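Side-chain contacts in deacetylase EF_0837 (Enterococcus faecalis, PDB 2ICS), which acts as a zinc-dependent esterase that can deacetylate acetyl-(R)-mandelate in vitro, though with very low efficiency: residues Gly90-Ala94 and Glu95-Glu99; Glu257-Arg261 and Glu262-Ala266; Tyr298-Pro301 and Glu302-Glu305. All coordinates share one frame; numbering follows the deposited sequence.

Contact 1: Gly90-Ala94 and Glu95-Glu99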
ATOM      1  N   GLY A  90       5.338   5.213  -8.156  1.00 24.00           N
ATOM      2  CA  GLY A  90       5.985   5.616  -9.392  1.00 24.79           C
ATOM      3  C   GLY A  90       5.296   6.633 -10.281  1.00 25.74           C
ATOM      4  O   GLY A  90       5.468   6.609 -11.503  1.00 26.36           O
ATOM      5  N   THR A  91       4.518   7.527  -9.692  1.00 25.73           N
ATOM      6  CA  THR A  91       3.853   8.546 -10.494  1.00 26.73           C
ATOM      7  C   THR A  91       4.924   9.385 -11.183  1.00 26.74           C
ATOM      8  O   THR A  91       4.750   9.831 -12.316  1.00 27.24           O
ATOM      9  CB  THR A  91       3.006   9.493  -9.624  1.00 26.04           C
ATOM     10  OG1 THR A  91       1.991   8.744  -8.946  1.00 27.31           O
ATOM     11  CG2 THR A  91       2.353  10.565 -10.489  1.00 25.83           C
ATOM     12  N   THR A  92       6.038   9.589 -10.483  1.00 26.89           N
ATOM     13  CA  THR A  92       7.133  10.399 -11.004  1.00 26.92           C
ATOM     14  C   THR A  92       8.401   9.618 -11.263  1.00 27.60           C
ATOM     15  O   THR A  92       8.647   8.574 -10.660  1.00 28.18           O
ATOM     16  CB  THR A  92       7.517  11.539 -10.031  1.00 26.36           C
ATOM     17  OG1 THR A  92       8.077  10.979  -8.835  1.00 25.49           O
ATOM     18  CG2 THR A  92       6.303  12.368  -9.671  1.00 24.58           C
ATOM     19  N   GLY A  93       9.206  10.154 -12.174  1.00 29.81           N
ATOM     20  CA  GLY A  93      10.485   9.557 -12.505  1.00 31.06           C
ATOM     21  C   GLY A  93      11.541  10.503 -11.964  1.00 31.56           C
ATOM     22  O   GLY A  93      11.204  11.501 -11.327  1.00 31.35           O
ATOM     23  N   ALA A  94      12.810  10.207 -12.216  1.00 33.33           N
ATOM     24  CA  ALA A  94      13.903  11.047 -11.732  1.00 34.78           C
ATOM     25  C   ALA A  94      13.773  12.515 -12.139  1.00 36.79           C
ATOM     26  O   ALA A  94      14.216  13.402 -11.416  1.00 39.63           O
ATOM     27  CB  ALA A  94      15.235  10.495 -12.229  1.00 33.64           C
ATOM     28  N   GLU A  95      13.156  12.774 -13.287  1.00 37.27           N
ATOM     29  CA  GLU A  95      13.015  14.138 -13.784  1.00 38.78           C
ATOM     30  C   GLU A  95      11.957  15.005 -13.105  1.00 38.46           C
ATOM     31  O   GLU A  95      11.978  16.230 -13.248  1.00 38.89           O
ATOM     32  CB  GLU A  95      12.756  14.109 -15.293  1.00 40.83           C
ATOM     33  CG  GLU A  95      13.919  13.554 -16.116  1.00 44.62           C
ATOM     34  CD  GLU A  95      15.102  14.512 -16.196  1.00 46.85           C
ATOM     35  OE1 GLU A  95      14.935  15.624 -16.751  1.00 48.05           O
ATOM     36  OE2 GLU A  95      16.197  14.157 -15.710  1.00 47.27           O
ATOM     37  N   ASN A  96      11.029  14.394 -12.374  1.00 35.30           N
ATOM     38  CA  ASN A  96       9.998  15.182 -11.710  1.00 33.03           C
ATOM     39  C   ASN A  96       9.736  14.823 -10.249  1.00 33.61           C
ATOM     40  O   ASN A  96       8.883  15.423  -9.602  1.00 33.79           O
ATOM     41  CB  ASN A  96       8.691  15.123 -12.512  1.00 31.84           C
ATOM     42  CG  ASN A  96       8.328  13.708 -12.965  1.00 32.16           C
ATOM     43  OD1 ASN A  96       9.099  12.758 -12.796  1.00 28.10           O
ATOM     44  ND2 ASN A  96       7.147  13.570 -13.558  1.00 28.82           N
ATOM     45  N   ILE A  97      10.494  13.874  -9.717  1.00 34.54           N
ATOM     46  CA  ILE A  97      10.303  13.455  -8.334  1.00 35.98           C
ATOM     47  C   ILE A  97      10.605  14.562  -7.313  1.00 37.05           C
ATOM     48  O   ILE A  97      10.017  14.597  -6.224  1.00 34.27           O
ATOM     49  CB  ILE A  97      11.154  12.205  -8.029  1.00 36.35           C
ATOM     50  CG1 ILE A  97      10.743  11.619  -6.678  1.00 36.12           C
ATOM     51  CG2 ILE A  97      12.640  12.561  -8.061  1.00 36.36           C
ATOM     52  CD1 ILE A  97      11.189  10.195  -6.478  1.00 34.84           C
ATOM     53  N   HIS A  98      11.513  15.469  -7.664  1.00 37.53           N
ATOM     54  CA  HIS A  98      11.862  16.568  -6.770  1.00 37.30           C
ATOM     55  C   HIS A  98      10.690  17.525  -6.588  1.00 37.32           C
ATOM     56  O   HIS A  98      10.413  17.973  -5.475  1.00 37.07           O
ATOM     57  CB  HIS A  98      13.082  17.316  -7.306  1.00 38.65           C
ATOM     58  CG  HIS A  98      14.386  16.716  -6.882  1.00 37.93           C
ATOM     59  ND1 HIS A  98      14.909  16.892  -5.618  1.00 35.77           N
ATOM     60  CD2 HIS A  98      15.253  15.911  -7.539  1.00 36.89           C
ATOM     61  CE1 HIS A  98      16.042  16.221  -5.516  1.00 37.21           C
ATOM     62  NE2 HIS A  98      16.274  15.617  -6.667  1.00 37.54           N
ATOM     63  N   GLU A  99       9.998  17.834  -7.676  1.00 36.89           N
ATOM     64  CA  GLU A  99       8.852  18.726  -7.599  1.00 38.30           C
ATOM     65  C   GLU A  99       7.791  18.067  -6.721  1.00 38.40           C
ATOM     66  O   GLU A  99       7.073  18.739  -5.978  1.00 38.25           O
ATOM     67  CB  GLU A  99       8.279  18.977  -8.992  1.00 40.60           C
ATOM     68  CG  GLU A  99       7.270  20.105  -9.041  1.00 42.54           C
ATOM     69  CD  GLU A  99       6.522  20.152 -10.354  1.00 46.61           C
ATOM     70  OE1 GLU A  99       7.088  19.703 -11.376  1.00 48.39           O
ATOM     71  OE2 GLU A  99       5.373  20.649 -10.368  1.00 47.86           O
TER
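Asn96 folds its side chain back over the turn that leads into helix 97-105 and meets the backbone of Gly93. CG sits between the backbone N and the carbonyl carbon of its own residue (chi1 46°), which turns the amide back toward Gly93 rather than onward into the helix. CG of Asn96 then lies 3.7 Å from CB of Thr92. Beyond it, OD1 takes the N-H of Gly93 at 2.7 Å between OD1 and N. The bond is somewhat bent, with an angle of 147° at the hydrogen, and its donor is tilted slightly from the amide's carbonyl plane. The other branch, ND2, reaches past Thr92 to the carbonyl O of Trp120, so that both ends of the amide are occupied and its rotation is fixed. In return, the backbone N of Asn96 donates to Gly93 O at 3.1 Å, and Ile97 N adds a weak bond to that same oxygen.

Residues 90-96 form the beta-alpha connection of the TIM barrel between strand 83-89 and helix 97-105. Asn96 occupies the N-cap position, but its side chain makes no capping bond: the amide is spent on closing the turn instead. Thr92 and Ile97 meet beside it at about a right angle, with OG1 of Thr92 3.4 Å from CB of Ile97 and 3.5 Å from its CG1. Ala94 packs on Leu138 and Ala142 of helix 136-145. At the other end of the turn, Thr91 OG1 is hydrogen-bonded to ND1 of His62, a zinc ligand, which makes Thr91 a second-shell residue of the metal site.

Contact 2: Glu257-Arg261 and Glu262-Ala266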
ATOM      1  N   GLU A 257     -11.330 -14.733  -3.860  1.00 25.66           N
ATOM      2  CA  GLU A 257     -12.050 -15.805  -3.189  1.00 25.67           C
ATOM      3  C   GLU A 257     -11.483 -17.149  -3.605  1.00 26.13           C
ATOM      4  O   GLU A 257     -11.282 -18.027  -2.768  1.00 25.65           O
ATOM      5  CB  GLU A 257     -13.545 -15.733  -3.517  1.00 26.21           C
ATOM      6  CG  GLU A 257     -14.208 -14.450  -3.027  1.00 28.07           C
ATOM      7  CD  GLU A 257     -15.615 -14.265  -3.565  1.00 30.80           C
ATOM      8  OE1 GLU A 257     -15.871 -14.661  -4.724  1.00 29.54           O
ATOM      9  OE2 GLU A 257     -16.461 -13.703  -2.836  1.00 33.58           O
ATOM     10  N   THR A 258     -11.219 -17.313  -4.897  1.00 27.33           N
ATOM     11  CA  THR A 258     -10.661 -18.568  -5.382  1.00 27.83           C
ATOM     12  C   THR A 258      -9.309 -18.795  -4.730  1.00 28.12           C
ATOM     13  O   THR A 258      -9.017 -19.890  -4.252  1.00 30.95           O
ATOM     14  CB  THR A 258     -10.490 -18.558  -6.908  1.00 27.90           C
ATOM     15  OG1 THR A 258     -11.774 -18.442  -7.525  1.00 29.15           O
ATOM     16  CG2 THR A 258      -9.823 -19.843  -7.382  1.00 28.32           C
ATOM     17  N   ALA A 259      -8.485 -17.753  -4.701  1.00 27.80           N
ATOM     18  CA  ALA A 259      -7.164 -17.858  -4.093  1.00 27.40           C
ATOM     19  C   ALA A 259      -7.266 -18.294  -2.633  1.00 28.04           C
ATOM     20  O   ALA A 259      -6.527 -19.177  -2.192  1.00 30.98           O
ATOM     21  CB  ALA A 259      -6.426 -16.522  -4.201  1.00 25.88           C
ATOM     22  N   LEU A 260      -8.181 -17.685  -1.883  1.00 28.72           N
ATOM     23  CA  LEU A 260      -8.347 -18.037  -0.472  1.00 30.89           C
ATOM     24  C   LEU A 260      -8.715 -19.511  -0.320  1.00 32.60           C
ATOM     25  O   LEU A 260      -8.143 -20.218   0.511  1.00 33.36           O
ATOM     26  CB  LEU A 260      -9.420 -17.160   0.192  1.00 29.35           C
ATOM     27  CG  LEU A 260      -9.683 -17.426   1.684  1.00 29.28           C
ATOM     28  CD1 LEU A 260      -8.399 -17.252   2.484  1.00 27.24           C
ATOM     29  CD2 LEU A 260     -10.751 -16.474   2.198  1.00 28.41           C
ATOM     30  N   ARG A 261      -9.665 -19.978  -1.127  1.00 34.07           N
ATOM     31  CA  ARG A 261     -10.072 -21.376  -1.067  1.00 35.68           C
ATOM     32  C   ARG A 261      -8.889 -22.311  -1.300  1.00 33.80           C
ATOM     33  O   ARG A 261      -8.875 -23.430  -0.793  1.00 35.43           O
ATOM     34  CB  ARG A 261     -11.188 -21.655  -2.082  1.00 39.21           C
ATOM     35  CG  ARG A 261     -12.576 -21.332  -1.548  1.00 45.36           C
ATOM     36  CD  ARG A 261     -13.661 -21.458  -2.610  1.00 51.34           C
ATOM     37  NE  ARG A 261     -13.554 -20.418  -3.631  1.00 57.48           N
ATOM     38  CZ  ARG A 261     -14.464 -20.201  -4.577  1.00 60.13           C
ATOM     39  NH1 ARG A 261     -15.555 -20.955  -4.635  1.00 62.12           N
ATOM     40  NH2 ARG A 261     -14.285 -19.231  -5.465  1.00 61.17           N
ATOM     41  N   GLU A 262      -7.899 -21.851  -2.058  1.00 30.89           N
ATOM     42  CA  GLU A 262      -6.709 -22.655  -2.325  1.00 30.28           C
ATOM     43  C   GLU A 262      -5.652 -22.392  -1.259  1.00 29.87           C
ATOM     44  O   GLU A 262      -4.566 -22.962  -1.295  1.00 31.97           O
ATOM     45  CB  GLU A 262      -6.137 -22.353  -3.724  1.00 28.74           C
ATOM     46  CG  GLU A 262      -6.942 -22.977  -4.861  1.00 28.41           C
ATOM     47  CD  GLU A 262      -6.346 -22.733  -6.241  1.00 28.33           C
ATOM     48  OE1 GLU A 262      -5.108 -22.819  -6.391  1.00 25.96           O
ATOM     49  OE2 GLU A 262      -7.124 -22.472  -7.184  1.00 28.80           O
ATOM     50  N   GLY A 263      -5.976 -21.521  -0.311  1.00 30.50           N
ATOM     51  CA  GLY A 263      -5.043 -21.222   0.761  1.00 29.85           C
ATOM     52  C   GLY A 263      -4.077 -20.092   0.472  1.00 30.29           C
ATOM     53  O   GLY A 263      -3.057 -19.954   1.148  1.00 31.01           O
HETATM   54  N   MSE A 264      -4.396 -19.274  -0.524  1.00 29.34           N
HETATM   55  CA  MSE A 264      -3.537 -18.155  -0.897  1.00 28.21           C
HETATM   56  C   MSE A 264      -4.126 -16.818  -0.441  1.00 26.38           C
HETATM   57  O   MSE A 264      -5.296 -16.535  -0.689  1.00 24.95           O
HETATM   58  CB  MSE A 264      -3.344 -18.143  -2.416  1.00 30.22           C
HETATM   59  CG  MSE A 264      -2.482 -17.004  -2.940  1.00 33.06           C
HETATM   60 SE   MSE A 264      -2.477 -16.945  -4.882  1.00 41.59          SE
HETATM   61  CE  MSE A 264      -0.995 -18.153  -5.232  1.00 33.51           C
ATOM     62  N   LYS A 265      -3.307 -16.005   0.223  1.00 26.14           N
ATOM     63  CA  LYS A 265      -3.726 -14.690   0.714  1.00 25.30           C
ATOM     64  C   LYS A 265      -2.717 -13.624   0.294  1.00 24.90           C
ATOM     65  O   LYS A 265      -1.523 -13.908   0.159  1.00 22.21           O
ATOM     66  CB  LYS A 265      -3.822 -14.686   2.247  1.00 25.17           C
ATOM     67  CG  LYS A 265      -4.841 -15.652   2.822  1.00 29.21           C
ATOM     68  CD  LYS A 265      -4.864 -15.600   4.351  1.00 30.85           C
ATOM     69  CE  LYS A 265      -5.896 -16.583   4.903  1.00 33.43           C
ATOM     70  NZ  LYS A 265      -5.972 -16.583   6.390  1.00 36.12           N
ATOM     71  N   ALA A 266      -3.194 -12.397   0.092  1.00 23.21           N
ATOM     72  CA  ALA A 266      -2.300 -11.312  -0.281  1.00 23.06           C
ATOM     73  C   ALA A 266      -1.445 -10.965   0.939  1.00 22.39           C
ATOM     74  O   ALA A 266      -1.907 -11.048   2.079  1.00 22.97           O
ATOM     75  CB  ALA A 266      -3.100 -10.092  -0.731  1.00 22.38           C
TER
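The carboxylate of Glu262 ends a side chain that lies alongside that of Thr258, both pointing the same way, and OE2 of Glu262 lies 3.8 Å from CG2 of Thr258. Its oxygens are held by residues earlier in the chain: OE1 by Trp233 NE1, OE2 by Ile228 N. The second flat group, the guanidinium of Arg261, has the backbone N of Thr258 at its edge and in its plane, while NE makes a weak bond back to Glu257 O. Helix 253-261 ends in a Schellman motif. Gly263 turns the chain with a positive phi of 89°, and two short bonds mark the exit: Met264 N to Ala259 O and, inside that loop, Gly263 N to Leu260 O, both 2.7 Å.

Met264, present as selenomethionine, supplies the apolar contact that often accompanies this motif. Its CB is 3.9 Å from CB of Ala259, and with CG anti to the backbone N (chi1 179°) the chain carries SE to 4.0 Å from that same Ala259 CB; the side chain also packs against Trp233 and Tyr236 of helix 230-237. One residue on, Leu260 and Lys265 cross at a slant, CD1 of Leu260 touching CE of Lys265 at 3.5 Å. The extended lysine continues past this methyl, its NZ forming a salt bridge with Glu302.

Contact 3: Tyr298-Pro301 and Glu302-Glu305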
ATOM      1  N   TYR A 298     -10.855 -13.048   4.874  1.00 26.88           N
ATOM      2  CA  TYR A 298      -9.761 -12.753   5.809  1.00 27.22           C
ATOM      3  C   TYR A 298     -10.362 -12.300   7.145  1.00 26.44           C
ATOM      4  O   TYR A 298     -11.488 -11.805   7.175  1.00 27.24           O
ATOM      5  CB  TYR A 298      -8.880 -11.617   5.270  1.00 26.02           C
ATOM      6  CG  TYR A 298      -8.100 -11.911   4.002  1.00 24.82           C
ATOM      7  CD1 TYR A 298      -8.510 -12.899   3.105  1.00 23.80           C
ATOM      8  CD2 TYR A 298      -6.988 -11.137   3.658  1.00 24.79           C
ATOM      9  CE1 TYR A 298      -7.839 -13.103   1.897  1.00 22.01           C
ATOM     10  CE2 TYR A 298      -6.311 -11.331   2.450  1.00 20.25           C
ATOM     11  CZ  TYR A 298      -6.745 -12.311   1.578  1.00 20.32           C
ATOM     12  OH  TYR A 298      -6.103 -12.484   0.378  1.00 20.17           O
ATOM     13  N   ASP A 299      -9.633 -12.475   8.247  1.00 27.02           N
ATOM     14  CA  ASP A 299     -10.134 -12.011   9.546  1.00 27.63           C
ATOM     15  C   ASP A 299      -9.483 -10.658   9.847  1.00 26.33           C
ATOM     16  O   ASP A 299      -8.414 -10.352   9.323  1.00 24.08           O
ATOM     17  CB  ASP A 299      -9.841 -13.017  10.676  1.00 30.54           C
ATOM     18  CG  ASP A 299      -8.350 -13.257  10.903  1.00 34.69           C
ATOM     19  OD1 ASP A 299      -7.560 -12.286  10.936  1.00 36.74           O
ATOM     20  OD2 ASP A 299      -7.967 -14.432  11.075  1.00 36.77           O
ATOM     21  N   TRP A 300     -10.122  -9.850  10.686  1.00 25.29           N
ATOM     22  CA  TRP A 300      -9.596  -8.524  10.994  1.00 25.28           C
ATOM     23  C   TRP A 300      -8.145  -8.453  11.459  1.00 25.84           C
ATOM     24  O   TRP A 300      -7.401  -7.561  11.036  1.00 28.29           O
ATOM     25  CB  TRP A 300     -10.515  -7.814  11.995  1.00 25.27           C
ATOM     26  CG  TRP A 300     -11.811  -7.378  11.361  1.00 25.80           C
ATOM     27  CD1 TRP A 300     -13.066  -7.826  11.659  1.00 26.18           C
ATOM     28  CD2 TRP A 300     -11.966  -6.445  10.278  1.00 25.28           C
ATOM     29  NE1 TRP A 300     -13.993  -7.236  10.826  1.00 26.37           N
ATOM     30  CE2 TRP A 300     -13.344  -6.385   9.970  1.00 24.60           C
ATOM     31  CE3 TRP A 300     -11.073  -5.657   9.537  1.00 24.63           C
ATOM     32  CZ2 TRP A 300     -13.853  -5.568   8.951  1.00 23.20           C
ATOM     33  CZ3 TRP A 300     -11.581  -4.841   8.518  1.00 22.45           C
ATOM     34  CH2 TRP A 300     -12.958  -4.807   8.238  1.00 22.76           C
ATOM     35  N   PRO A 301      -7.716  -9.376  12.336  1.00 23.85           N
ATOM     36  CA  PRO A 301      -6.320  -9.326  12.793  1.00 23.58           C
ATOM     37  C   PRO A 301      -5.304  -9.386  11.647  1.00 23.24           C
ATOM     38  O   PRO A 301      -4.357  -8.604  11.610  1.00 25.09           O
ATOM     39  CB  PRO A 301      -6.216 -10.532  13.725  1.00 22.21           C
ATOM     40  CG  PRO A 301      -7.614 -10.612  14.313  1.00 24.29           C
ATOM     41  CD  PRO A 301      -8.490 -10.373  13.099  1.00 23.50           C
ATOM     42  N   GLU A 302      -5.485 -10.309  10.709  1.00 22.46           N
ATOM     43  CA  GLU A 302      -4.535 -10.398   9.607  1.00 23.46           C
ATOM     44  C   GLU A 302      -4.711  -9.203   8.670  1.00 23.24           C
ATOM     45  O   GLU A 302      -3.741  -8.709   8.098  1.00 23.13           O
ATOM     46  CB  GLU A 302      -4.680 -11.736   8.860  1.00 22.50           C
ATOM     47  CG  GLU A 302      -6.003 -11.975   8.163  1.00 25.58           C
ATOM     48  CD  GLU A 302      -6.188 -13.434   7.768  1.00 26.29           C
ATOM     49  OE1 GLU A 302      -5.177 -14.113   7.510  1.00 29.43           O
ATOM     50  OE2 GLU A 302      -7.341 -13.904   7.703  1.00 30.08           O
ATOM     51  N   ILE A 303      -5.946  -8.723   8.535  1.00 22.93           N
ATOM     52  CA  ILE A 303      -6.213  -7.564   7.695  1.00 21.43           C
ATOM     53  C   ILE A 303      -5.393  -6.378   8.212  1.00 22.02           C
ATOM     54  O   ILE A 303      -4.693  -5.718   7.441  1.00 22.21           O
ATOM     55  CB  ILE A 303      -7.708  -7.216   7.700  1.00 21.66           C
ATOM     56  CG1 ILE A 303      -8.486  -8.301   6.953  1.00 22.23           C
ATOM     57  CG2 ILE A 303      -7.944  -5.846   7.057  1.00 20.45           C
ATOM     58  CD1 ILE A 303      -9.999  -8.122   6.996  1.00 21.59           C
ATOM     59  N   ILE A 304      -5.458  -6.127   9.520  1.00 22.29           N
ATOM     60  CA  ILE A 304      -4.706  -5.029  10.135  1.00 20.17           C
ATOM     61  C   ILE A 304      -3.208  -5.185   9.885  1.00 22.35           C
ATOM     62  O   ILE A 304      -2.507  -4.215   9.565  1.00 20.90           O
ATOM     63  CB  ILE A 304      -4.943  -4.971  11.669  1.00 19.35           C
ATOM     64  CG1 ILE A 304      -6.342  -4.428  11.962  1.00 20.73           C
ATOM     65  CG2 ILE A 304      -3.894  -4.100  12.342  1.00 18.88           C
ATOM     66  CD1 ILE A 304      -6.593  -3.029  11.421  1.00 22.49           C
ATOM     67  N   GLU A 305      -2.719  -6.412  10.044  1.00 22.36           N
ATOM     68  CA  GLU A 305      -1.309  -6.684   9.833  1.00 24.64           C
ATOM     69  C   GLU A 305      -0.922  -6.391   8.388  1.00 23.65           C
ATOM     70  O   GLU A 305       0.197  -5.962   8.113  1.00 23.73           O
ATOM     71  CB  GLU A 305      -1.001  -8.145  10.168  1.00 30.61           C
ATOM     72  CG  GLU A 305       0.449  -8.544   9.938  1.00 39.51           C
ATOM     73  CD  GLU A 305       0.741  -9.956  10.399  1.00 44.98           C
ATOM     74  OE1 GLU A 305       0.581 -10.228  11.609  1.00 48.93           O
ATOM     75  OE2 GLU A 305       1.128 -10.794   9.554  1.00 49.77           O
TER
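Two carboxylates face each other at close quarters at the start of helix 300-305: OD2 of Asp299 and OE2 of Glu302 are 3.5 Å apart, with their planes only 24° from parallel. The reason is a capping box. OD1 of Asp299, the N-cap residue, accepts from Glu302 N at 2.9 Å in an almost straight bond (172°), and OE2 of Glu302 in turn accepts from Asp299 N at 2.8 Å through its anti lone pair. Glu302 can reach back because CG stands between its backbone N and carbonyl carbon (chi1 64°), beyond which the chain is extended. Next along the helix, Ile303 touches two aromatic residues. CG1 of Ile303 touches CB of Tyr298 at 3.7 Å, while CD1 makes an off-centre CH-pi contact with Trp300, 4.2 Å from the centroid of the six-membered ring. Trp300 is hydrogen-bonded through NE1 to Glu355 and packs on Ile336 of strand 331-344. One carboxylate holds a first-turn N-H and the other the N-H of the N-cap residue itself; the helix N-terminus would be expected to ease their repulsion, and the Lys265 salt bridge to stabilise Glu302 in particular, probably favouring the ionised forms.

The three contacts illustrate how local side-chain chemistry follows the part of a helix it serves. Contact 1 is largely buried and starts a barrel helix near the zinc site; contacts 2 and 3 are partly buried, away from the annotated sites and across the chain's centre, with contact 2 centred about 36 Å from contact 1. Contacts 1 and 3 both open helices, one with a neutral amide directed backward and the other with a reciprocal pair of acids, whereas contact 2 closes a helix chiefly through backbone bonds around glycine. Contacts 2 and 3 also touch: Tyr298 OH lies 2.9 Å from Ala266 N, a probable hydrogen bond linking the loop after helix 253-261 to the residue before Asp299.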